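Ribosomal RNA small subunit methyltransferase E (Bacillus subtilis, PDB 1VHK) probably methylates the N3 position of a specific uridine of 16S rRNA within the assembled 30S ribosomal subunit, with S-adenosyl-L-methionine as methyl donor. Local coordinates at residues A[5-10]-A[148-153]; A[24-29]-A[137-142]; A[29-32]-A[36-39]; A[97-102]-A[132-137]. All blocks are in the same frame, centred on the assembly; numbering follows the deposited sequence.

The centre of contact 4 lies nearest the centre of the chain, about 8 Å from it, and this contact packs two helices of the methyltransferase domain mainly through apolar side-chain atoms. Contact 3 lies at the far end of the PUA side, where a backbone hydrogen bond and a little apolar packing close the end of helix 26-35. Contacts 1 and 2 bridge the two parts of the protein: contact 1, partly buried, by an aromatic ring on a methyl group; contact 2, at the surface, by charge. Helix 131-144 serves contacts 2 and 4, which share Ile137, while helix 26-35 serves contacts 2 and 3. Tyr6 of contact 1 packs on Glu27 of contact 2 and meets His30 of contact 3.

Contact 1 of 4, residues A[5-10]-A[148-153]; sequences RYFIEL and NEVPRV
Phe7 and Val150 meet methyl to ring: Val150 CG2 stands 3.6 Å from the centroid of the Phe7 ring and only 11° off its normal, a CH-pi contact over one face. All six ring carbons lie at similar distances from this methyl, with Phe7 CE2 at 3.6 Å from Val150 CG2. The ring's CE1 corner reaches on to the loop backbone, where Phe7 CE1 is 4.2 Å from Asn148 C, near the ring plane. Phe7 CG sits anti to its own carbonyl carbon (chi1 -72°), which carries the ring off strand 5-7 to the loop. A large aromatic residue suits a place where Phe7 CA and Glu149 CA are 8.2 Å apart. With an alanine at Phe7, Val150 CG2 is likely to lose its aromatic face and a gap to open beside the loop. Farther out, Asn148 is fixed by Gly50 O, Glu75 O and Arg77 N, which hold the start of the loop, while Ala142 of helix 131-144 also packs on both Phe7 and Val150. Strand 5-7, an outer strand paired with strand 42-46 in the PUA-side sheet, is thus seated against the loop leading into the SPOUT-type parallel sheet: an interdomain hydrophobic contact.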
loop_
_atom_site.group_PDB
_atom_site.type_symbol
_atom_site.label_atom_id
_atom_site.label_comp_id
_atom_site.label_asym_id
_atom_site.label_seq_id
_atom_site.Cartn_x
_atom_site.Cartn_y
_atom_site.Cartn_z
ATOM N N ARG A 5 -11.116 6.859 15.640
ATOM C CA ARG A 5 -10.727 8.146 15.078
ATOM C C ARG A 5 -11.813 8.804 14.238
ATOM O O ARG A 5 -12.382 8.196 13.341
ATOM C CB ARG A 5 -9.421 8.044 14.273
ATOM C CG ARG A 5 -8.985 9.380 13.656
ATOM C CD ARG A 5 -8.083 9.139 12.429
ATOM N NE ARG A 5 -7.223 10.326 12.200
ATOM C CZ ARG A 5 -6.295 10.625 13.122
ATOM N NH1 ARG A 5 -6.175 9.822 14.167
ATOM N NH2 ARG A 5 -5.528 11.672 13.036
ATOM N N TYR A 6 -12.083 10.078 14.572
ATOM C CA TYR A 6 -13.062 10.909 13.948
ATOM C C TYR A 6 -12.599 12.270 13.426
ATOM O O TYR A 6 -11.893 13.041 14.076
ATOM C CB TYR A 6 -14.217 11.239 14.955
ATOM C CG TYR A 6 -14.892 9.958 15.406
ATOM C CD1 TYR A 6 -14.518 9.343 16.589
ATOM C CD2 TYR A 6 -15.844 9.346 14.594
ATOM C CE1 TYR A 6 -15.102 8.151 16.977
ATOM C CE2 TYR A 6 -16.439 8.163 14.985
ATOM C CZ TYR A 6 -16.075 7.580 16.178
ATOM O OH TYR A 6 -16.672 6.399 16.572
ATOM N N PHE A 7 -13.163 12.603 12.267
ATOM C CA PHE A 7 -12.978 13.874 11.607
ATOM C C PHE A 7 -14.113 14.833 11.955
ATOM O O PHE A 7 -15.274 14.603 11.630
ATOM C CB PHE A 7 -12.927 13.664 10.090
ATOM C CG PHE A 7 -11.626 12.997 9.718
ATOM C CD1 PHE A 7 -10.445 13.731 9.792
ATOM C CD2 PHE A 7 -11.577 11.674 9.350
ATOM C CE1 PHE A 7 -9.236 13.154 9.479
ATOM C CE2 PHE A 7 -10.368 11.092 9.026
ATOM C CZ PHE A 7 -9.202 11.835 9.078
ATOM N N ILE A 8 -13.788 15.834 12.723
ATOM C CA ILE A 8 -14.660 16.877 13.237
ATOM C C ILE A 8 -14.763 18.072 12.306
ATOM O O ILE A 8 -13.782 18.542 11.729
ATOM C CB ILE A 8 -14.060 17.345 14.595
ATOM C CG1 ILE A 8 -13.797 16.135 15.486
ATOM C CG2 ILE A 8 -14.938 18.355 15.272
ATOM C CD1 ILE A 8 -14.969 15.224 15.704
ATOM N N GLU A 9 -15.958 18.655 12.186
ATOM C CA GLU A 9 -16.182 19.805 11.318
ATOM C C GLU A 9 -16.011 21.128 12.062
ATOM O O GLU A 9 -16.808 22.055 11.926
ATOM C CB GLU A 9 -17.565 19.736 10.685
ATOM C CG GLU A 9 -17.967 18.399 10.115
ATOM C CD GLU A 9 -17.499 18.185 8.692
ATOM O OE1 GLU A 9 -18.264 17.626 7.866
ATOM O OE2 GLU A 9 -16.345 18.570 8.382
ATOM N N LEU A 10 -14.967 21.216 12.852
ATOM C CA LEU A 10 -14.550 22.377 13.601
ATOM C C LEU A 10 -13.052 22.590 13.344
ATOM O O LEU A 10 -12.425 21.646 12.842
ATOM C CB LEU A 10 -14.811 22.186 15.082
ATOM C CG LEU A 10 -16.197 22.533 15.627
ATOM C CD1 LEU A 10 -16.818 23.683 14.840
ATOM C CD2 LEU A 10 -17.122 21.337 15.677
ATOM N N ASN A 148 -4.299 12.983 8.685
ATOM C CA ASN A 148 -4.642 14.273 9.238
ATOM C C ASN A 148 -5.620 14.993 8.303
ATOM O O ASN A 148 -6.031 16.107 8.611
ATOM C CB ASN A 148 -3.421 15.163 9.434
ATOM C CG ASN A 148 -2.522 14.642 10.552
ATOM O OD1 ASN A 148 -1.840 13.639 10.330
ATOM N ND2 ASN A 148 -2.539 15.296 11.709
ATOM N N GLU A 149 -5.949 14.340 7.198
ATOM C CA GLU A 149 -6.834 14.813 6.188
ATOM C C GLU A 149 -7.513 13.633 5.461
ATOM O O GLU A 149 -6.925 12.568 5.335
ATOM C CB GLU A 149 -6.114 15.638 5.093
ATOM C CG GLU A 149 -5.415 14.802 4.046
ATOM C CD GLU A 149 -5.281 15.377 2.670
ATOM O OE1 GLU A 149 -4.753 16.504 2.512
ATOM O OE2 GLU A 149 -5.688 14.704 1.673
ATOM N N VAL A 150 -8.670 13.920 4.894
ATOM C CA VAL A 150 -9.419 12.954 4.095
ATOM C C VAL A 150 -9.232 13.285 2.616
ATOM O O VAL A 150 -9.530 14.398 2.166
ATOM C CB VAL A 150 -10.921 13.047 4.441
ATOM C CG1 VAL A 150 -11.720 12.109 3.553
ATOM C CG2 VAL A 150 -11.120 12.770 5.934
ATOM N N PRO A 151 -8.658 12.374 1.860
ATOM C CA PRO A 151 -8.391 12.623 0.453
ATOM C C PRO A 151 -9.679 12.830 -0.333
ATOM O O PRO A 151 -10.656 12.123 -0.145
ATOM C CB PRO A 151 -7.611 11.430 -0.034
ATOM C CG PRO A 151 -7.345 10.578 1.127
ATOM C CD PRO A 151 -8.170 11.052 2.283
ATOM N N ARG A 152 -9.647 13.819 -1.223
ATOM C CA ARG A 152 -10.753 14.134 -2.096
ATOM C C ARG A 152 -10.778 13.254 -3.336
ATOM O O ARG A 152 -9.763 12.788 -3.864
ATOM C CB ARG A 152 -10.753 15.617 -2.442
ATOM C CG ARG A 152 -11.700 16.014 -3.560
ATOM C CD ARG A 152 -12.197 17.442 -3.421
ATOM N NE ARG A 152 -11.305 18.421 -4.030
ATOM C CZ ARG A 152 -11.422 18.895 -5.264
ATOM N NH1 ARG A 152 -10.527 19.783 -5.696
ATOM N NH2 ARG A 152 -12.414 18.502 -6.058
ATOM N N VAL A 153 -11.972 12.805 -3.682
ATOM C CA VAL A 153 -12.182 11.962 -4.863
ATOM C C VAL A 153 -12.925 12.817 -5.893
ATOM O O VAL A 153 -13.993 13.374 -5.601
ATOM C CB VAL A 153 -12.971 10.696 -4.547
ATOM C CG1 VAL A 153 -12.864 9.672 -5.675
ATOM C CG2 VAL A 153 -12.528 10.071 -3.247
#

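Contact 2 of 4, residues A[24-29]-A[137-142]; sequences TGEEVH and IAKEAA
Lys139 reaches from helix 131-144 to two glutamates, Glu26 and Glu27, in the first turn of helix 26-35, forming an interdomain salt-bridge network between the PUA and methyltransferase domains. The backbones stay well apart, with Glu27 CA and Glu140 CA 11.7 Å from each other, so long flexible residues do the bridging. Lys139 suits the task: its CG lies anti to the backbone N (chi1 -150°) and the chain beyond is extended, holding the ammonium group out at full stretch. Glu27 comes from the opposite direction, with its chain bent at chi2 (85°) so that the carboxylate swings toward the lysine. The bridge between Glu27 OE1 and Lys139 NZ is modelled at 2.5 Å, too short to be taken literally at this resolution. On the inner side the Glu27 chain also packs against Tyr6, which probably steadies it.

The outer side is looser. Glu26, exposed to solvent, crosses the lysine obliquely, and its OE2 makes a weak, 3.4 Å bridge to Lys139 NZ. Gly25, at the N-cap, has a positive phi (105°) that a side chain would tolerate poorly. Acids just after it suit a helix start, whose dipole probably stabilises their negative charge. On helix 131-144 the neighbouring Glu140 turns to the dimer instead, bridging to Arg235 of the second subunit. The grip on Glu27 is through one oxygen: OE1 also meets Lys139 CE at 3.7 Å, whereas Glu27 OE2 stands back 4.0 Å from Lys139 NZ.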
loop_
_atom_site.group_PDB
_atom_site.type_symbol
_atom_site.label_atom_id
_atom_site.label_comp_id
_atom_site.label_asym_id
_atom_site.label_seq_id
_atom_site.Cartn_x
_atom_site.Cartn_y
_atom_site.Cartn_z
ATOM N N THR A 24 -22.015 16.383 16.332
ATOM C CA THR A 24 -23.353 16.214 15.786
ATOM C C THR A 24 -23.319 15.558 14.405
ATOM O O THR A 24 -22.305 15.525 13.714
ATOM C CB THR A 24 -24.164 17.517 15.723
ATOM O OG1 THR A 24 -23.406 18.526 15.054
ATOM C CG2 THR A 24 -24.542 18.015 17.105
ATOM N N GLY A 25 -24.370 14.769 14.122
ATOM C CA GLY A 25 -24.536 14.116 12.860
ATOM C C GLY A 25 -24.272 12.626 12.802
ATOM O O GLY A 25 -24.667 11.846 13.667
ATOM N N GLU A 26 -23.674 12.211 11.686
ATOM C CA GLU A 26 -23.308 10.853 11.367
ATOM C C GLU A 26 -22.546 10.173 12.515
ATOM O O GLU A 26 -22.929 9.115 12.981
ATOM C CB GLU A 26 -22.356 10.834 10.149
ATOM C CG GLU A 26 -22.887 10.196 8.888
ATOM C CD GLU A 26 -21.910 10.320 7.727
ATOM O OE1 GLU A 26 -22.360 10.523 6.577
ATOM O OE2 GLU A 26 -20.685 10.239 7.974
ATOM N N GLU A 27 -21.452 10.814 12.896
ATOM C CA GLU A 27 -20.542 10.400 13.921
ATOM C C GLU A 27 -21.181 10.109 15.263
ATOM O O GLU A 27 -20.736 9.180 15.945
ATOM C CB GLU A 27 -19.431 11.449 14.100
ATOM C CG GLU A 27 -18.263 11.298 13.163
ATOM C CD GLU A 27 -18.437 11.957 11.812
ATOM O OE1 GLU A 27 -17.988 11.356 10.808
ATOM O OE2 GLU A 27 -18.998 13.074 11.750
ATOM N N VAL A 28 -22.191 10.877 15.679
ATOM C CA VAL A 28 -22.834 10.582 16.964
ATOM C C VAL A 28 -23.368 9.152 16.924
ATOM O O VAL A 28 -22.999 8.340 17.772
ATOM C CB VAL A 28 -23.873 11.568 17.450
ATOM C CG1 VAL A 28 -23.799 12.918 16.746
ATOM C CG2 VAL A 28 -25.290 11.032 17.407
ATOM N N HIS A 29 -24.132 8.820 15.892
ATOM C CA HIS A 29 -24.676 7.487 15.717
ATOM C C HIS A 29 -23.602 6.410 15.800
ATOM O O HIS A 29 -23.832 5.330 16.353
ATOM C CB HIS A 29 -25.423 7.348 14.377
ATOM C CG HIS A 29 -25.764 5.908 14.089
ATOM N ND1 HIS A 29 -26.751 5.239 14.781
ATOM C CD2 HIS A 29 -25.216 5.006 13.250
ATOM C CE1 HIS A 29 -26.833 3.992 14.339
ATOM N NE2 HIS A 29 -25.905 3.820 13.423
ATOM N N ILE A 137 -15.497 5.631 1.280
ATOM C CA ILE A 137 -14.395 4.698 1.416
ATOM C C ILE A 137 -13.098 5.386 1.818
ATOM O O ILE A 137 -12.333 4.841 2.612
ATOM C CB ILE A 137 -14.211 3.897 0.115
ATOM C CG1 ILE A 137 -15.380 2.894 0.042
ATOM C CG2 ILE A 137 -12.866 3.200 0.064
ATOM C CD1 ILE A 137 -15.724 2.447 -1.357
ATOM N N ALA A 138 -12.901 6.601 1.329
ATOM C CA ALA A 138 -11.747 7.420 1.564
ATOM C C ALA A 138 -11.704 7.965 2.985
ATOM O O ALA A 138 -10.624 8.097 3.549
ATOM C CB ALA A 138 -11.714 8.590 0.598
ATOM N N LYS A 139 -12.870 8.311 3.506
ATOM C CA LYS A 139 -13.047 8.809 4.851
ATOM C C LYS A 139 -12.771 7.731 5.900
ATOM O O LYS A 139 -12.151 7.973 6.924
ATOM C CB LYS A 139 -14.510 9.277 4.994
ATOM C CG LYS A 139 -14.696 10.409 5.988
ATOM C CD LYS A 139 -16.078 10.375 6.632
ATOM C CE LYS A 139 -16.247 11.568 7.564
ATOM N NZ LYS A 139 -17.489 11.456 8.366
ATOM N N GLU A 140 -13.205 6.507 5.622
ATOM C CA GLU A 140 -12.992 5.394 6.575
ATOM C C GLU A 140 -11.544 4.959 6.557
ATOM O O GLU A 140 -10.847 4.827 7.581
ATOM C CB GLU A 140 -13.983 4.304 6.237
ATOM C CG GLU A 140 -14.153 3.114 7.069
ATOM C CD GLU A 140 -12.977 2.185 7.242
ATOM O OE1 GLU A 140 -12.207 1.975 6.277
ATOM O OE2 GLU A 140 -12.791 1.660 8.382
ATOM N N ALA A 141 -10.964 4.845 5.353
ATOM C CA ALA A 141 -9.531 4.511 5.246
ATOM C C ALA A 141 -8.723 5.587 5.993
ATOM O O ALA A 141 -7.744 5.335 6.689
ATOM C CB ALA A 141 -9.131 4.480 3.786
ATOM N N ALA A 142 -9.179 6.829 5.795
ATOM C CA ALA A 142 -8.585 7.977 6.411
ATOM C C ALA A 142 -8.643 7.898 7.939
ATOM O O ALA A 142 -7.674 8.274 8.592
ATOM C CB ALA A 142 -9.219 9.265 5.908
#

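Contact 3 of 4, residues A[29-32]-A[36-39]; sequences HHIV and RMNE
Ile31 and Met37 are joined through their backbones: Met37 N donates to Ile31 O at 3.2 Å, with a nearly straight N-H...O angle of 166°. The donor comes in tilted from the plane of the carbonyl group. Residues 29-32 form the middle of helix 26-35, with a wider pi-type turn at 30-32, and 36-39 is the loop that leaves it. The turn is made at Arg36, the first residue past the helix to abandon helical angles, whose positive phi (56°) puts it in the left-handed helical region. The chain there leaves the helical path, and Met37 N is turned to the carbonyl of Ile31.

Among the side chains the contact is slight. Ile31 CG2 touches Met37 CB at 4.2 Å, the two chains crossing at a slant. Met37, built as selenomethionine, has CG anti to its carbonyl carbon (chi1 -69°), and its bent end then leads away from the helix. Branched aliphatic residues suit the inner face of the helix, where Ile31 and Val32 both rest on Val65 of strand 64-72. Ile31 also packs against the ring of Tyr6. Arg36 is exposed, a fitting place for a long charged chain. Farther along, Asn38 N bonds to Asp41 OD1, shaping the approach to strand 42-46. Altogether this is the C-terminal end of a helix, finished by a left-handed residue at Arg36 and by a bond from Met37 N back past a widened, pi-type turn to Ile31 O.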
loop_
_atom_site.group_PDB
_atom_site.type_symbol
_atom_site.label_atom_id
_atom_site.label_comp_id
_atom_site.label_asym_id
_atom_site.label_seq_id
_atom_site.Cartn_x
_atom_site.Cartn_y
_atom_site.Cartn_z
ATOM N N HIS A 29 -24.132 8.820 15.892
ATOM C CA HIS A 29 -24.676 7.487 15.717
ATOM C C HIS A 29 -23.602 6.410 15.800
ATOM O O HIS A 29 -23.832 5.330 16.353
ATOM C CB HIS A 29 -25.423 7.348 14.377
ATOM C CG HIS A 29 -25.764 5.908 14.089
ATOM N ND1 HIS A 29 -26.751 5.239 14.781
ATOM C CD2 HIS A 29 -25.216 5.006 13.250
ATOM C CE1 HIS A 29 -26.833 3.992 14.339
ATOM N NE2 HIS A 29 -25.905 3.820 13.423
ATOM N N HIS A 30 -22.464 6.649 15.155
ATOM C CA HIS A 30 -21.360 5.703 15.217
ATOM C C HIS A 30 -20.819 5.648 16.647
ATOM O O HIS A 30 -20.566 4.562 17.173
ATOM C CB HIS A 30 -20.253 6.073 14.237
ATOM C CG HIS A 30 -19.169 5.035 14.162
ATOM N ND1 HIS A 30 -18.006 5.122 14.909
ATOM C CD2 HIS A 30 -19.082 3.883 13.464
ATOM C CE1 HIS A 30 -17.246 4.076 14.652
ATOM N NE2 HIS A 30 -17.873 3.308 13.785
ATOM N N ILE A 31 -20.677 6.813 17.290
ATOM C CA ILE A 31 -20.203 6.835 18.664
ATOM C C ILE A 31 -21.194 6.132 19.592
ATOM O O ILE A 31 -20.860 5.128 20.227
ATOM C CB ILE A 31 -19.928 8.248 19.183
ATOM C CG1 ILE A 31 -18.818 8.915 18.353
ATOM C CG2 ILE A 31 -19.525 8.226 20.654
ATOM C CD1 ILE A 31 -18.847 10.425 18.406
ATOM N N VAL A 32 -22.424 6.614 19.616
ATOM C CA VAL A 32 -23.458 6.107 20.482
ATOM C C VAL A 32 -24.040 4.756 20.143
ATOM O O VAL A 32 -24.004 3.851 20.999
ATOM C CB VAL A 32 -24.621 7.122 20.635
ATOM C CG1 VAL A 32 -25.588 6.655 21.709
ATOM C CG2 VAL A 32 -24.067 8.496 20.966
ATOM N N ARG A 36 -21.380 2.072 20.873
ATOM C CA ARG A 36 -21.978 2.185 22.173
ATOM C C ARG A 36 -21.017 2.603 23.268
ATOM O O ARG A 36 -20.829 1.940 24.283
ATOM C CB ARG A 36 -22.825 0.972 22.566
ATOM C CG ARG A 36 -24.285 1.137 22.139
ATOM C CD ARG A 36 -25.166 -0.032 22.575
ATOM N NE ARG A 36 -26.482 0.081 21.933
ATOM C CZ ARG A 36 -27.397 0.985 22.299
ATOM N NH1 ARG A 36 -28.575 1.047 21.677
ATOM N NH2 ARG A 36 -27.128 1.835 23.285
HETATM N N MSE A 37 -20.425 3.790 23.111
HETATM C CA MSE A 37 -19.477 4.327 24.068
HETATM C C MSE A 37 -20.143 5.111 25.185
HETATM O O MSE A 37 -21.199 5.711 25.030
HETATM C CB MSE A 37 -18.447 5.209 23.338
HETATM C CG MSE A 37 -17.527 4.378 22.452
HETATM SE SE MSE A 37 -16.211 5.410 21.530
HETATM C CE MSE A 37 -14.932 5.694 22.899
ATOM N N ASN A 38 -19.488 5.115 26.354
ATOM C CA ASN A 38 -20.016 5.798 27.515
ATOM C C ASN A 38 -19.116 6.955 27.943
ATOM O O ASN A 38 -17.963 7.034 27.543
ATOM C CB ASN A 38 -20.159 4.826 28.705
ATOM C CG ASN A 38 -20.913 3.564 28.325
ATOM O OD1 ASN A 38 -22.102 3.616 28.006
ATOM N ND2 ASN A 38 -20.201 2.443 28.336
ATOM N N GLU A 39 -19.680 7.826 28.786
ATOM C CA GLU A 39 -18.895 8.926 29.335
ATOM C C GLU A 39 -17.656 8.335 30.014
ATOM O O GLU A 39 -17.723 7.291 30.652
ATOM C CB GLU A 39 -19.696 9.770 30.297
ATOM C CG GLU A 39 -20.596 9.004 31.246
ATOM C CD GLU A 39 -19.841 8.387 32.408
ATOM O OE1 GLU A 39 -19.085 9.123 33.085
ATOM O OE2 GLU A 39 -19.995 7.164 32.638
#

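Contact 4 of 4, residues A[97-102]-A[132-137]; sequences WIIQKG and ERWTKI
Ile99 faces Trp134 and Ile137 where helix 94-104 packs beside helix 131-144, two helices of successive beta-alpha units in the SPOUT-type methyltransferase domain. Their short segments run nearly parallel, crossing at -23° with axes 9.4 Å apart. Ile99, the residue most covered, uses both branches. Its CG1 lies anti to the carbonyl carbon (chi1 -76°), sending CD1 over one face of the indole: Ile99 CD1 is 4.0 Å from the centroid of the five-membered ring of Trp134, a CH-pi contact, and 3.6 Å from Trp134 CG. The other branch, Ile99 CG2, meets Ile137 CG2 at 3.9 Å and also lies 3.7 Å from Trp134 O. A beta-branched residue suits this place because its two arms serve two partners one helical turn apart. Were Ile99 cut back to a glycine, the indole would probably lose its methyl cover and Ile137 CG2 one of its neighbours. Val153 of strand 152-153 packs on both Ile99 and Trp134, joining the helices to the edge of the parallel sheet. Gln100, partly exposed in the assembly, also packs on Arg235 of the second subunit. The aliphatic base of this polar residue completes the contact, with Gln100 CB 3.8 Å from Ile137 CG2.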
loop_
_atom_site.group_PDB
_atom_site.type_symbol
_atom_site.label_atom_id
_atom_site.label_comp_id
_atom_site.label_asym_id
_atom_site.label_seq_id
_atom_site.Cartn_x
_atom_site.Cartn_y
_atom_site.Cartn_z
ATOM N N TRP A 97 -10.598 -0.331 -4.117
ATOM C CA TRP A 97 -9.350 -0.837 -3.544
ATOM C C TRP A 97 -8.252 0.202 -3.732
ATOM O O TRP A 97 -7.449 0.481 -2.860
ATOM C CB TRP A 97 -8.954 -2.147 -4.235
ATOM C CG TRP A 97 -8.345 -3.173 -3.336
ATOM C CD1 TRP A 97 -9.006 -3.950 -2.416
ATOM C CD2 TRP A 97 -6.962 -3.554 -3.252
ATOM N NE1 TRP A 97 -8.120 -4.773 -1.758
ATOM C CE2 TRP A 97 -6.861 -4.556 -2.263
ATOM C CE3 TRP A 97 -5.798 -3.134 -3.913
ATOM C CZ2 TRP A 97 -5.646 -5.157 -1.926
ATOM C CZ3 TRP A 97 -4.611 -3.736 -3.576
ATOM C CH2 TRP A 97 -4.533 -4.727 -2.583
ATOM N N ILE A 98 -8.302 0.861 -4.914
ATOM C CA ILE A 98 -7.307 1.889 -5.202
ATOM C C ILE A 98 -7.504 3.058 -4.244
ATOM O O ILE A 98 -6.521 3.620 -3.777
ATOM C CB ILE A 98 -7.340 2.335 -6.666
ATOM C CG1 ILE A 98 -6.650 1.304 -7.564
ATOM C CG2 ILE A 98 -6.653 3.685 -6.849
ATOM C CD1 ILE A 98 -7.147 1.294 -9.009
ATOM N N ILE A 99 -8.755 3.385 -3.928
ATOM C CA ILE A 99 -9.027 4.550 -3.067
ATOM C C ILE A 99 -8.651 4.234 -1.638
ATOM O O ILE A 99 -8.026 4.971 -0.890
ATOM C CB ILE A 99 -10.524 4.946 -3.160
ATOM C CG1 ILE A 99 -10.747 5.672 -4.517
ATOM C CG2 ILE A 99 -10.992 5.858 -2.042
ATOM C CD1 ILE A 99 -12.218 5.735 -4.892
ATOM N N GLN A 100 -9.102 3.041 -1.216
ATOM C CA GLN A 100 -8.826 2.602 0.124
ATOM C C GLN A 100 -7.319 2.488 0.387
ATOM O O GLN A 100 -6.816 3.152 1.295
ATOM C CB GLN A 100 -9.555 1.313 0.456
ATOM C CG GLN A 100 -9.242 0.868 1.910
ATOM C CD GLN A 100 -10.050 -0.347 2.304
ATOM O OE1 GLN A 100 -9.640 -1.487 2.059
ATOM N NE2 GLN A 100 -11.237 -0.110 2.836
ATOM N N LYS A 101 -6.611 1.624 -0.347
ATOM C CA LYS A 101 -5.183 1.447 0.000
ATOM C C LYS A 101 -4.442 2.743 -0.224
ATOM O O LYS A 101 -3.705 3.210 0.665
ATOM C CB LYS A 101 -4.610 0.222 -0.656
ATOM C CG LYS A 101 -5.629 -0.899 -0.756
ATOM C CD LYS A 101 -5.440 -1.990 0.237
ATOM C CE LYS A 101 -6.749 -2.541 0.783
ATOM N NZ LYS A 101 -6.880 -2.166 2.236
ATOM N N GLY A 102 -4.784 3.435 -1.335
ATOM C CA GLY A 102 -4.279 4.701 -1.669
ATOM C C GLY A 102 -4.340 5.683 -0.513
ATOM O O GLY A 102 -3.414 6.496 -0.344
ATOM N N GLU A 132 -20.257 8.784 -4.346
ATOM C CA GLU A 132 -20.692 9.027 -2.969
ATOM C C GLU A 132 -20.218 7.900 -2.062
ATOM O O GLU A 132 -20.008 8.105 -0.873
ATOM C CB GLU A 132 -22.199 9.220 -2.898
ATOM C CG GLU A 132 -22.750 10.006 -4.085
ATOM C CD GLU A 132 -24.259 10.074 -4.115
ATOM O OE1 GLU A 132 -24.810 11.175 -3.864
ATOM O OE2 GLU A 132 -24.908 9.048 -4.404
ATOM N N ARG A 133 -19.998 6.728 -2.632
ATOM C CA ARG A 133 -19.473 5.577 -1.926
ATOM C C ARG A 133 -17.938 5.660 -1.877
ATOM O O ARG A 133 -17.330 5.312 -0.862
ATOM C CB ARG A 133 -19.915 4.277 -2.569
ATOM C CG ARG A 133 -19.704 3.047 -1.728
ATOM C CD ARG A 133 -19.933 1.761 -2.512
ATOM N NE ARG A 133 -19.084 0.673 -2.042
ATOM C CZ ARG A 133 -19.060 0.186 -0.811
ATOM N NH1 ARG A 133 -19.854 0.665 0.142
ATOM N NH2 ARG A 133 -18.243 -0.809 -0.469
ATOM N N TRP A 134 -17.340 6.216 -2.912
ATOM C CA TRP A 134 -15.918 6.463 -2.999
ATOM C C TRP A 134 -15.422 7.424 -1.907
ATOM O O TRP A 134 -14.408 7.180 -1.256
ATOM C CB TRP A 134 -15.554 7.103 -4.351
ATOM C CG TRP A 134 -15.755 6.186 -5.521
ATOM C CD1 TRP A 134 -15.893 4.846 -5.497
ATOM C CD2 TRP A 134 -15.813 6.566 -6.898
ATOM N NE1 TRP A 134 -16.045 4.354 -6.769
ATOM C CE2 TRP A 134 -16.002 5.400 -7.648
ATOM C CE3 TRP A 134 -15.735 7.799 -7.571
ATOM C CZ2 TRP A 134 -16.105 5.402 -9.041
ATOM C CZ3 TRP A 134 -15.837 7.787 -8.948
ATOM C CH2 TRP A 134 -16.002 6.609 -9.665
ATOM N N THR A 135 -16.151 8.506 -1.726
ATOM C CA THR A 135 -15.899 9.528 -0.712
ATOM C C THR A 135 -15.980 8.922 0.691
ATOM O O THR A 135 -15.262 9.271 1.610
ATOM C CB THR A 135 -17.000 10.616 -0.828
ATOM O OG1 THR A 135 -16.826 11.289 -2.083
ATOM C CG2 THR A 135 -16.926 11.623 0.268
ATOM N N LYS A 136 -16.905 7.986 0.827
ATOM C CA LYS A 136 -17.139 7.256 2.062
ATOM C C LYS A 136 -15.996 6.289 2.317
ATOM O O LYS A 136 -15.460 6.189 3.420
ATOM C CB LYS A 136 -18.501 6.591 1.978
ATOM C CG LYS A 136 -18.789 5.382 2.820
ATOM C CD LYS A 136 -20.197 4.831 2.530
ATOM C CE LYS A 136 -20.734 4.053 3.727
ATOM N NZ LYS A 136 -19.967 2.790 3.954
ATOM N N ILE A 137 -15.497 5.631 1.280
ATOM C CA ILE A 137 -14.395 4.698 1.416
ATOM C C ILE A 137 -13.098 5.386 1.818
ATOM O O ILE A 137 -12.333 4.841 2.612
ATOM C CB ILE A 137 -14.211 3.897 0.115
ATOM C CG1 ILE A 137 -15.380 2.894 0.042
ATOM C CG2 ILE A 137 -12.866 3.200 0.064
ATOM C CD1 ILE A 137 -15.724 2.447 -1.357
#